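Local coordinates for thermophilic dibenzothiophene desulfurization enzyme C (Paenibacillus sp. A11-2, PDB 5XDD), which probably catalyses the FMNH2-dependent, two-step oxidation of dibenzothiophene by O2 to its 5-oxide and then its 5,5-dioxide, at residues 122-127 with 165-170; 191-196 with 218-223; 246-251 with 332-337. All coordinates share one frame; numbering follows the deposited sequence.

Contact 1. Residues 122-127 with 165-170; sequences WFLGNA and ADRLLV. With FMN (flavin mononucleotide), chain M.
Arg167 lies over one face of the Trp122 indole. Its CG sits 3.6 Å from the centroid of the six-membered ring of Trp122, a CH-pi contact. Trp122 CZ2 stands over the centre of the Arg167 guanidinium, 3.4 Å from CZ of Arg167. The two planes are 42° apart, so this is no flat stack. A bend at chi2 of Arg167 (-71°) folds the chain back, and NH1 donates to the Asp166 carbonyl, near the guanidinium plane. Asp166 OD2 accepts the Phe123 N-H at 2.7 Å, on its anti side and tilted somewhat out of the carboxylate plane. The same oxygen forms a salt bridge with Arg50.

Beyond Asp166 the chains run as neighbouring parallel strands, 124-127 and 167-174, in the beta domain of the acyl-CoA dehydrogenase fold. Gly125 N donates to Arg167 O, Leu169 N to Gly125 O, and Ala127 N to Leu169 O at 2.8 Å.

Asn126 OD1 accepts from FMN N3 at 3.0 Å, and its ND2 donates to FMN O4 at 2.9 Å. The two bonds pair the amide with the N3-H and O4 of the flavin's pyrimidine ring. Asn126 CG lies between the backbone N and the carbonyl carbon (chi1 80°), which turns the amide away from the partner strand. Ser128 OG also bonds OD1 and helps fix the amide's rotation. Tyr93 and Asn97 of helix 85-104 pack against this side chain.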
loop_
_atom_site.group_PDB
_atom_site.type_symbol
_atom_site.label_atom_id
_atom_site.label_comp_id
_atom_site.label_asym_id
_atom_site.label_seq_id
_atom_site.Cartn_x
_atom_site.Cartn_y
_atom_site.Cartn_z
ATOM N N TRP C 122 -42.232 10.888 11.257
ATOM C CA TRP C 122 -41.219 11.900 10.987
ATOM C C TRP C 122 -39.933 11.285 10.439
ATOM O O TRP C 122 -39.392 10.323 11.000
ATOM C CB TRP C 122 -40.888 12.679 12.250
ATOM C CG TRP C 122 -41.897 13.724 12.600
ATOM C CD1 TRP C 122 -43.097 13.944 11.994
ATOM C CD2 TRP C 122 -41.790 14.689 13.639
ATOM N NE1 TRP C 122 -43.742 15.004 12.582
ATOM C CE2 TRP C 122 -42.964 15.475 13.604
ATOM C CE3 TRP C 122 -40.820 14.971 14.593
ATOM C CZ2 TRP C 122 -43.190 16.521 14.495
ATOM C CZ3 TRP C 122 -41.038 15.991 15.466
ATOM C CH2 TRP C 122 -42.225 16.767 15.416
ATOM N N PHE C 123 -39.440 11.886 9.361
ATOM C CA PHE C 123 -38.129 11.601 8.775
ATOM C C PHE C 123 -37.361 12.918 8.890
ATOM O O PHE C 123 -37.728 13.911 8.257
ATOM C CB PHE C 123 -38.304 11.118 7.314
ATOM C CG PHE C 123 -37.154 10.294 6.765
ATOM C CD1 PHE C 123 -35.838 10.576 7.105
ATOM C CD2 PHE C 123 -37.398 9.282 5.856
ATOM C CE1 PHE C 123 -34.806 9.816 6.576
ATOM C CE2 PHE C 123 -36.366 8.526 5.315
ATOM C CZ PHE C 123 -35.085 8.780 5.691
ATOM N N LEU C 124 -36.334 12.957 9.743
ATOM C CA LEU C 124 -35.634 14.193 10.071
ATOM C C LEU C 124 -34.541 14.526 9.060
ATOM O O LEU C 124 -33.899 13.633 8.502
ATOM C CB LEU C 124 -35.019 14.091 11.474
ATOM C CG LEU C 124 -35.951 13.725 12.633
ATOM C CD1 LEU C 124 -35.188 13.471 13.922
ATOM C CD2 LEU C 124 -37.013 14.813 12.835
ATOM N N GLY C 125 -34.348 15.834 8.822
ATOM C CA GLY C 125 -33.206 16.341 8.078
ATOM C C GLY C 125 -32.487 17.403 8.904
ATOM O O GLY C 125 -32.882 17.688 10.033
ATOM N N ASN C 126 -31.436 17.992 8.325
ATOM C CA ASN C 126 -30.704 18.988 9.108
ATOM C C ASN C 126 -30.116 20.060 8.210
ATOM O O ASN C 126 -29.932 19.872 7.009
ATOM C CB ASN C 126 -29.594 18.371 9.970
ATOM C CG ASN C 126 -28.364 18.083 9.193
ATOM O OD1 ASN C 126 -27.397 18.857 9.179
ATOM N ND2 ASN C 126 -28.387 16.966 8.523
ATOM N N ALA C 127 -29.876 21.223 8.818
ATOM C CA ALA C 127 -29.263 22.374 8.159
ATOM C C ALA C 127 -28.269 22.981 9.151
ATOM O O ALA C 127 -28.647 23.780 10.013
ATOM C CB ALA C 127 -30.321 23.384 7.716
ATOM N N ALA C 165 -38.521 16.734 4.362
ATOM C CA ALA C 165 -38.255 16.531 5.779
ATOM C C ALA C 165 -39.448 16.968 6.615
ATOM O O ALA C 165 -39.991 18.054 6.424
ATOM C CB ALA C 165 -37.014 17.299 6.214
ATOM N N ASP C 166 -39.818 16.133 7.570
ATOM C CA ASP C 166 -40.891 16.494 8.491
ATOM C C ASP C 166 -40.446 17.575 9.464
ATOM O O ASP C 166 -41.232 18.464 9.820
ATOM C CB ASP C 166 -41.347 15.250 9.226
ATOM C CG ASP C 166 -41.973 14.246 8.293
ATOM O OD1 ASP C 166 -43.153 14.450 7.898
ATOM O OD2 ASP C 166 -41.296 13.251 7.969
ATOM N N ARG C 167 -39.192 17.505 9.916
ATOM C CA ARG C 167 -38.573 18.539 10.733
ATOM C C ARG C 167 -37.129 18.708 10.276
ATOM O O ARG C 167 -36.518 17.770 9.757
ATOM C CB ARG C 167 -38.591 18.179 12.222
ATOM C CG ARG C 167 -39.954 18.174 12.884
ATOM C CD ARG C 167 -40.489 19.612 13.026
ATOM N NE ARG C 167 -41.765 19.735 13.737
ATOM C CZ ARG C 167 -42.957 19.607 13.154
ATOM N NH1 ARG C 167 -43.039 19.345 11.852
ATOM N NH2 ARG C 167 -44.077 19.758 13.859
ATOM N N LEU C 168 -36.614 19.918 10.438
ATOM C CA LEU C 168 -35.209 20.229 10.220
ATOM C C LEU C 168 -34.578 20.533 11.561
ATOM O O LEU C 168 -35.122 21.322 12.341
ATOM C CB LEU C 168 -35.013 21.426 9.301
ATOM C CG LEU C 168 -35.509 21.281 7.858
ATOM C CD1 LEU C 168 -35.490 22.594 7.117
ATOM C CD2 LEU C 168 -34.666 20.254 7.109
ATOM N N LEU C 169 -33.456 19.881 11.828
ATOM C CA LEU C 169 -32.549 20.283 12.897
ATOM C C LEU C 169 -31.631 21.365 12.358
ATOM O O LEU C 169 -30.844 21.118 11.439
ATOM C CB LEU C 169 -31.759 19.073 13.404
ATOM C CG LEU C 169 -30.631 19.308 14.417
ATOM C CD1 LEU C 169 -31.130 19.884 15.718
ATOM C CD2 LEU C 169 -29.877 18.000 14.701
ATOM N N VAL C 170 -31.724 22.560 12.930
ATOM C CA VAL C 170 -31.096 23.755 12.397
ATOM C C VAL C 170 -30.175 24.340 13.460
ATOM O O VAL C 170 -30.522 24.347 14.647
ATOM C CB VAL C 170 -32.165 24.787 11.979
ATOM C CG1 VAL C 170 -31.532 26.063 11.436
ATOM C CG2 VAL C 170 -33.079 24.216 10.921
HETATM N N1 FMN M . -22.610 18.651 7.055
HETATM C C2 FMN M . -23.635 18.904 7.933
HETATM O O2 FMN M . -23.501 19.743 8.822
HETATM N N3 FMN M . -24.828 18.230 7.805
HETATM C C4 FMN M . -24.995 17.298 6.812
HETATM O O4 FMN M . -26.074 16.700 6.752
HETATM C C4A FMN M . -23.962 17.032 5.900
HETATM N N5 FMN M . -24.129 16.079 4.886
HETATM C C5A FMN M . -23.075 15.830 4.001
HETATM C C6 FMN M . -23.225 14.877 2.988
HETATM C C7 FMN M . -22.177 14.621 2.090
HETATM C C7M FMN M . -22.355 13.586 1.014
HETATM C C8 FMN M . -20.984 15.319 2.218
HETATM C C8M FMN M . -19.820 15.083 1.289
HETATM C C9 FMN M . -20.826 16.260 3.233
HETATM C C9A FMN M . -21.860 16.530 4.138
HETATM N N10 FMN M . -21.681 17.448 5.177
HETATM C C10 FMN M . -22.754 17.722 6.033
HETATM C "C1'" FMN M . -20.443 18.329 5.246
HETATM C "C2'" FMN M . -19.286 18.313 6.218
HETATM O "O2'" FMN M . -19.778 18.545 7.543
HETATM C "C3'" FMN M . -18.328 19.440 5.765
HETATM O "O3'" FMN M . -18.979 20.707 5.808
HETATM C "C4'" FMN M . -17.764 19.309 4.332
HETATM O "O4'" FMN M . -17.631 17.931 4.004
HETATM C "C5'" FMN M . -16.424 20.053 4.166
HETATM O "O5'" FMN M . -16.208 20.486 2.822
HETATM P P FMN M . -14.732 20.799 2.188
HETATM O O1P FMN M . -13.822 19.599 2.556
HETATM O O2P FMN M . -14.154 22.069 2.753
HETATM O O3P FMN M . -14.814 21.052 0.688
#

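Contact 2. Residues 191-196 with 218-223; sequences SDRAGV and SGVVVY
The tight part is where Val220 CG2 presses against the backbone of Gly195, 3.3 Å from its carbonyl carbon. Val220 CG2 also meets Val196 CG2, and Gly195 CA lies 3.3 Å from Ser218 O. A side chain on Gly195 would run into that oxygen. Ser218 N donates to Gly195 O at 2.9 Å, fixing the backbones at this end.

Arg193 reaches along the strand to the other end. Its CG is anti to the backbone N (chi1 178°), and the chain bends at chi2 and chi3, which brings NH1 to donate to Val221 O at 2.8 Å, 20° out of the guanidinium plane. Tyr223 CE2 lies over the rim of one guanidinium face, with the ring and guanidinium planes 79° apart. Glu226 forms a salt bridge with NH2 of Arg193.

The solvent side, by exposed Ala194 and Ser218, is looser and bridged by water. One water donates to Ala194 O and accepts from Val221 N. A second donates to Gly195 O and also bonds Ser218 OG.

Arg193 to Val196 form a type II beta turn, with Gly195 at its third position. The turn leads into strand 196-198 and packs beside strand 220-222 in the acyl-CoA dehydrogenase middle domain.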
loop_
_atom_site.group_PDB
_atom_site.type_symbol
_atom_site.label_atom_id
_atom_site.label_comp_id
_atom_site.label_asym_id
_atom_site.label_seq_id
_atom_site.Cartn_x
_atom_site.Cartn_y
_atom_site.Cartn_z
ATOM N N SER C 191 -40.086 22.117 8.150
ATOM C CA SER C 191 -39.360 22.469 6.943
ATOM C C SER C 191 -40.147 23.410 6.056
ATOM O O SER C 191 -39.568 23.984 5.134
ATOM C CB SER C 191 -39.005 21.212 6.152
ATOM O OG SER C 191 -40.182 20.537 5.750
ATOM N N ASP C 192 -41.444 23.566 6.296
ATOM C CA ASP C 192 -42.242 24.495 5.509
ATOM C C ASP C 192 -42.626 25.733 6.307
ATOM O O ASP C 192 -43.482 26.494 5.872
ATOM C CB ASP C 192 -43.486 23.798 4.956
ATOM C CG ASP C 192 -44.410 23.338 6.036
ATOM O OD1 ASP C 192 -43.998 23.388 7.214
ATOM O OD2 ASP C 192 -45.537 22.922 5.704
ATOM N N ARG C 193 -41.989 25.979 7.448
ATOM C CA ARG C 193 -42.163 27.271 8.088
ATOM C C ARG C 193 -41.858 28.396 7.111
ATOM O O ARG C 193 -40.947 28.299 6.289
ATOM C CB ARG C 193 -41.264 27.412 9.309
ATOM C CG ARG C 193 -41.449 28.808 9.932
ATOM C CD ARG C 193 -41.247 28.801 11.425
ATOM N NE ARG C 193 -42.136 27.875 12.113
ATOM C CZ ARG C 193 -41.859 27.365 13.306
ATOM N NH1 ARG C 193 -40.729 27.691 13.922
ATOM N NH2 ARG C 193 -42.680 26.516 13.858
ATOM N N ALA C 194 -42.627 29.476 7.223
ATOM C CA ALA C 194 -42.394 30.665 6.426
ATOM C C ALA C 194 -40.930 31.089 6.444
ATOM O O ALA C 194 -40.322 31.239 7.503
ATOM C CB ALA C 194 -43.290 31.814 6.938
ATOM N N GLY C 195 -40.377 31.314 5.250
ATOM C CA GLY C 195 -39.016 31.789 5.105
ATOM C C GLY C 195 -37.951 30.716 4.982
ATOM O O GLY C 195 -36.783 31.061 4.748
ATOM N N VAL C 196 -38.297 29.445 5.176
ATOM C CA VAL C 196 -37.390 28.349 4.839
ATOM C C VAL C 196 -37.494 28.054 3.342
ATOM O O VAL C 196 -38.567 27.699 2.844
ATOM C CB VAL C 196 -37.705 27.073 5.638
ATOM C CG1 VAL C 196 -36.618 26.006 5.347
ATOM C CG2 VAL C 196 -37.844 27.317 7.144
ATOM N N SER C 218 -34.902 33.080 5.553
ATOM C CA SER C 218 -35.230 34.511 5.485
ATOM C C SER C 218 -36.273 34.821 6.549
ATOM O O SER C 218 -37.437 34.429 6.415
ATOM C CB SER C 218 -35.735 34.919 4.093
ATOM O OG SER C 218 -34.711 34.717 3.125
ATOM N N GLY C 219 -35.846 35.494 7.613
ATOM C CA GLY C 219 -36.776 35.865 8.683
ATOM C C GLY C 219 -37.491 34.704 9.341
ATOM O O GLY C 219 -38.658 34.837 9.728
ATOM N N VAL C 220 -36.820 33.568 9.509
ATOM C CA VAL C 220 -37.506 32.386 10.026
ATOM C C VAL C 220 -37.602 32.468 11.547
ATOM O O VAL C 220 -36.585 32.551 12.240
ATOM C CB VAL C 220 -36.791 31.104 9.588
ATOM C CG1 VAL C 220 -37.442 29.855 10.210
ATOM C CG2 VAL C 220 -36.804 31.030 8.051
ATOM N N VAL C 221 -38.819 32.362 12.061
ATOM C CA VAL C 221 -39.064 32.419 13.495
ATOM C C VAL C 221 -38.869 31.032 14.079
ATOM O O VAL C 221 -39.315 30.023 13.509
ATOM C CB VAL C 221 -40.473 32.962 13.795
ATOM C CG1 VAL C 221 -40.771 32.918 15.312
ATOM C CG2 VAL C 221 -40.582 34.381 13.310
ATOM N N VAL C 222 -38.160 31.003 15.214
ATOM C CA VAL C 222 -37.930 29.820 16.041
ATOM C C VAL C 222 -38.451 30.150 17.433
ATOM O O VAL C 222 -38.057 31.163 18.019
ATOM C CB VAL C 222 -36.434 29.433 16.085
ATOM C CG1 VAL C 222 -36.212 28.222 16.964
ATOM C CG2 VAL C 222 -35.934 29.138 14.653
ATOM N N TYR C 223 -39.310 29.347 17.914
ATOM C CA TYR C 223 -39.965 29.522 19.198
ATOM C C TYR C 223 -39.197 28.797 20.306
ATOM O O TYR C 223 -38.514 27.795 20.047
ATOM C CB TYR C 223 -41.381 28.973 19.149
ATOM C CG TYR C 223 -42.280 29.669 18.157
ATOM C CD1 TYR C 223 -42.856 30.898 18.459
ATOM C CD2 TYR C 223 -42.547 29.100 16.909
ATOM C CE1 TYR C 223 -43.679 31.554 17.543
ATOM C CE2 TYR C 223 -43.369 29.742 15.989
ATOM C CZ TYR C 223 -43.934 30.969 16.312
ATOM O OH TYR C 223 -44.752 31.597 15.398
HETATM O O HOH W 1 -41.228 32.203 10.050
HETATM O O HOH W 2 -35.665 31.874 2.228
#

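Contact 3. Residues 246-251 with 332-337; sequences LWTPIT and EQRGQL. With IND (indole), chain Q; SO4 (sulfate ion), chain P.
The Arg334 guanidinium has CD of Pro249 over one face, 3.7 Å from NH2 of Arg334. Thr248 CB approaches the same NH2 obliquely at 3.5 Å. The Trp247 ring has OG1 of Thr251 near the rim of one face, 3.2 Å above its plane, where it donates to Trp247 O. Bound indole lies at the ring's edge, its C2 3.6 Å from CZ2 of Trp247. Tyr100 meets Trp247 edge-to-face, and Trp247 NE1 donates to Ser96 O. Replacing Trp247 by an alanine would probably open a gap beside the indole and leave Ser96 O without this donor.

Leu337 CD2 packs on Pro249 CB at 3.8 Å and on Leu246 CD2 at 4.0 Å. The start of helix 247-276 thus meets helix 331-358 in the helical C-terminal part of the fold. The two short segments run roughly parallel, 23° apart, with their axes 10.0 Å apart. Arg334 bridges this distance with CG anti to the backbone N (chi1 -176°). Elsewhere on helix 331-358, Gln333 NE2 donates to a sulfate, probably from the crystallisation liquor, that Arg319 and Arg326 also bind.

No hydrogen bond joins the two segments directly. Arg334 instead binds Ser245 O through NE and the C-terminal carboxylate of Ser414 through NH1. The contact therefore combines apolar packing with a buried arginine whose charge is probably balanced by the chain terminus.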
loop_
_atom_site.group_PDB
_atom_site.type_symbol
_atom_site.label_atom_id
_atom_site.label_comp_id
_atom_site.label_asym_id
_atom_site.label_seq_id
_atom_site.Cartn_x
_atom_site.Cartn_y
_atom_site.Cartn_z
ATOM N N LEU C 246 -21.384 12.397 23.487
ATOM C CA LEU C 246 -21.521 11.161 22.728
ATOM C C LEU C 246 -22.048 11.382 21.310
ATOM O O LEU C 246 -21.977 10.462 20.489
ATOM C CB LEU C 246 -22.464 10.194 23.448
ATOM C CG LEU C 246 -22.004 9.616 24.773
ATOM C CD1 LEU C 246 -23.045 8.607 25.198
ATOM C CD2 LEU C 246 -20.613 8.937 24.668
ATOM N N TRP C 247 -22.561 12.560 20.987
ATOM C CA TRP C 247 -23.184 12.710 19.680
ATOM C C TRP C 247 -22.165 12.440 18.573
ATOM O O TRP C 247 -22.489 11.816 17.553
ATOM C CB TRP C 247 -23.806 14.111 19.509
ATOM C CG TRP C 247 -24.348 14.324 18.098
ATOM C CD1 TRP C 247 -25.597 13.955 17.623
ATOM C CD2 TRP C 247 -23.666 14.915 16.992
ATOM N NE1 TRP C 247 -25.714 14.276 16.310
ATOM C CE2 TRP C 247 -24.552 14.877 15.889
ATOM C CE3 TRP C 247 -22.384 15.454 16.811
ATOM C CZ2 TRP C 247 -24.193 15.341 14.621
ATOM C CZ3 TRP C 247 -22.032 15.925 15.550
ATOM C CH2 TRP C 247 -22.940 15.871 14.470
ATOM N N THR C 248 -20.928 12.881 18.770
ATOM C CA THR C 248 -19.935 12.806 17.701
ATOM C C THR C 248 -19.491 11.371 17.446
ATOM O O THR C 248 -19.566 10.921 16.286
ATOM C CB THR C 248 -18.762 13.737 18.004
ATOM O OG1 THR C 248 -19.256 15.049 18.277
ATOM C CG2 THR C 248 -17.829 13.857 16.759
ATOM N N PRO C 249 -19.073 10.591 18.447
ATOM C CA PRO C 249 -18.748 9.195 18.146
ATOM C C PRO C 249 -19.923 8.412 17.598
ATOM O O PRO C 249 -19.722 7.537 16.751
ATOM C CB PRO C 249 -18.247 8.653 19.486
ATOM C CG PRO C 249 -18.766 9.647 20.524
ATOM C CD PRO C 249 -18.772 10.949 19.847
ATOM N N ILE C 250 -21.141 8.659 18.090
ATOM C CA ILE C 250 -22.326 8.029 17.511
ATOM C C ILE C 250 -22.405 8.321 16.020
ATOM O O ILE C 250 -22.645 7.430 15.198
ATOM C CB ILE C 250 -23.596 8.516 18.245
ATOM C CG1 ILE C 250 -23.639 7.891 19.654
ATOM C CG2 ILE C 250 -24.903 8.185 17.443
ATOM C CD1 ILE C 250 -24.821 8.368 20.530
ATOM N N THR C 251 -22.236 9.584 15.653
ATOM C CA THR C 251 -22.473 9.991 14.280
ATOM C C THR C 251 -21.328 9.534 13.366
ATOM O O THR C 251 -21.561 9.091 12.234
ATOM C CB THR C 251 -22.677 11.508 14.255
ATOM O OG1 THR C 251 -23.890 11.863 14.966
ATOM C CG2 THR C 251 -22.749 12.028 12.871
ATOM N N GLU C 332 -12.669 9.989 29.909
ATOM C CA GLU C 332 -11.860 8.846 29.507
ATOM C C GLU C 332 -12.701 7.797 28.780
ATOM O O GLU C 332 -12.239 7.186 27.810
ATOM C CB GLU C 332 -11.173 8.248 30.737
ATOM C CG GLU C 332 -10.203 9.212 31.437
ATOM C CD GLU C 332 -10.850 10.107 32.517
ATOM O OE1 GLU C 332 -12.007 10.563 32.349
ATOM O OE2 GLU C 332 -10.184 10.358 33.550
ATOM N N GLN C 333 -13.935 7.570 29.241
ATOM C CA GLN C 333 -14.847 6.683 28.524
ATOM C C GLN C 333 -15.258 7.271 27.177
ATOM O O GLN C 333 -15.315 6.548 26.177
ATOM C CB GLN C 333 -16.090 6.409 29.366
ATOM C CG GLN C 333 -15.800 5.598 30.602
ATOM C CD GLN C 333 -16.940 5.635 31.583
ATOM O OE1 GLN C 333 -17.672 6.623 31.673
ATOM N NE2 GLN C 333 -17.103 4.548 32.324
ATOM N N ARG C 334 -15.561 8.570 27.134
ATOM C CA ARG C 334 -15.976 9.190 25.877
ATOM C C ARG C 334 -14.809 9.245 24.905
ATOM O O ARG C 334 -14.971 9.008 23.704
ATOM C CB ARG C 334 -16.514 10.594 26.136
ATOM C CG ARG C 334 -17.078 11.341 24.907
ATOM C CD ARG C 334 -16.076 12.057 24.059
ATOM N NE ARG C 334 -16.772 12.768 22.988
ATOM C CZ ARG C 334 -16.200 13.321 21.923
ATOM N NH1 ARG C 334 -14.882 13.247 21.735
ATOM N NH2 ARG C 334 -16.953 13.945 21.029
ATOM N N GLY C 335 -13.626 9.569 25.422
ATOM C CA GLY C 335 -12.449 9.651 24.583
ATOM C C GLY C 335 -12.004 8.303 24.066
ATOM O O GLY C 335 -11.553 8.189 22.925
ATOM N N GLN C 336 -12.089 7.269 24.898
ATOM C CA GLN C 336 -11.789 5.938 24.403
ATOM C C GLN C 336 -12.754 5.558 23.293
ATOM O O GLN C 336 -12.356 4.960 22.289
ATOM C CB GLN C 336 -11.852 4.902 25.534
ATOM C CG GLN C 336 -10.550 4.653 26.272
ATOM C CD GLN C 336 -9.546 3.884 25.422
ATOM O OE1 GLN C 336 -9.927 3.106 24.529
ATOM N NE2 GLN C 336 -8.255 4.106 25.685
ATOM N N LEU C 337 -14.037 5.853 23.486
ATOM C CA LEU C 337 -15.028 5.513 22.477
ATOM C C LEU C 337 -14.747 6.239 21.170
ATOM O O LEU C 337 -14.824 5.632 20.098
ATOM C CB LEU C 337 -16.418 5.862 22.982
ATOM C CG LEU C 337 -17.526 5.650 21.934
ATOM C CD1 LEU C 337 -17.707 4.168 21.626
ATOM C CD2 LEU C 337 -18.808 6.269 22.374
HETATM N N1 IND Q . -25.411 17.723 12.107
HETATM C C2 IND Q . -25.206 16.624 11.368
HETATM C C3 IND Q . -23.986 16.767 10.979
HETATM C C4 IND Q . -22.013 18.315 11.131
HETATM C C5 IND Q . -21.631 19.528 11.707
HETATM C C6 IND Q . -22.538 20.246 12.500
HETATM C C7 IND Q . -23.830 19.741 12.722
HETATM C C8 IND Q . -24.233 18.550 12.147
HETATM C C9 IND Q . -23.290 17.820 11.333
HETATM S S SO4 P . -16.799 0.866 32.221
HETATM O O1 SO4 P . -17.804 0.139 31.448
HETATM O O2 SO4 P . -15.916 -0.110 32.848
HETATM O O3 SO4 P . -15.954 1.740 31.406
HETATM O O4 SO4 P . -17.469 1.682 33.233
#

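Overall arrangement
The three contacts follow one another along the chain, each closing before the next opens. Contacts 1 and 2 both reach the mixed sheet, contact 2 through strand 220-222, with centres about 13 Å apart. They touch directly. Ser191 OG lies 2.6 Å from Ala165 O, a probable hydrogen bond, and Leu168 packs against Ser191 and Val196. Contact 1 faces the flavin, while contact 2 lies farther from the chain's centre. Contact 3 belongs to the helical part, about 23 Å from contact 1 and 33 Å from contact 2 between centres. Contacts 1 and 3 approach the bound indole through Asn126 and Trp247, so sheet and helices both border the indole site beside the flavin, probably the substrate pocket.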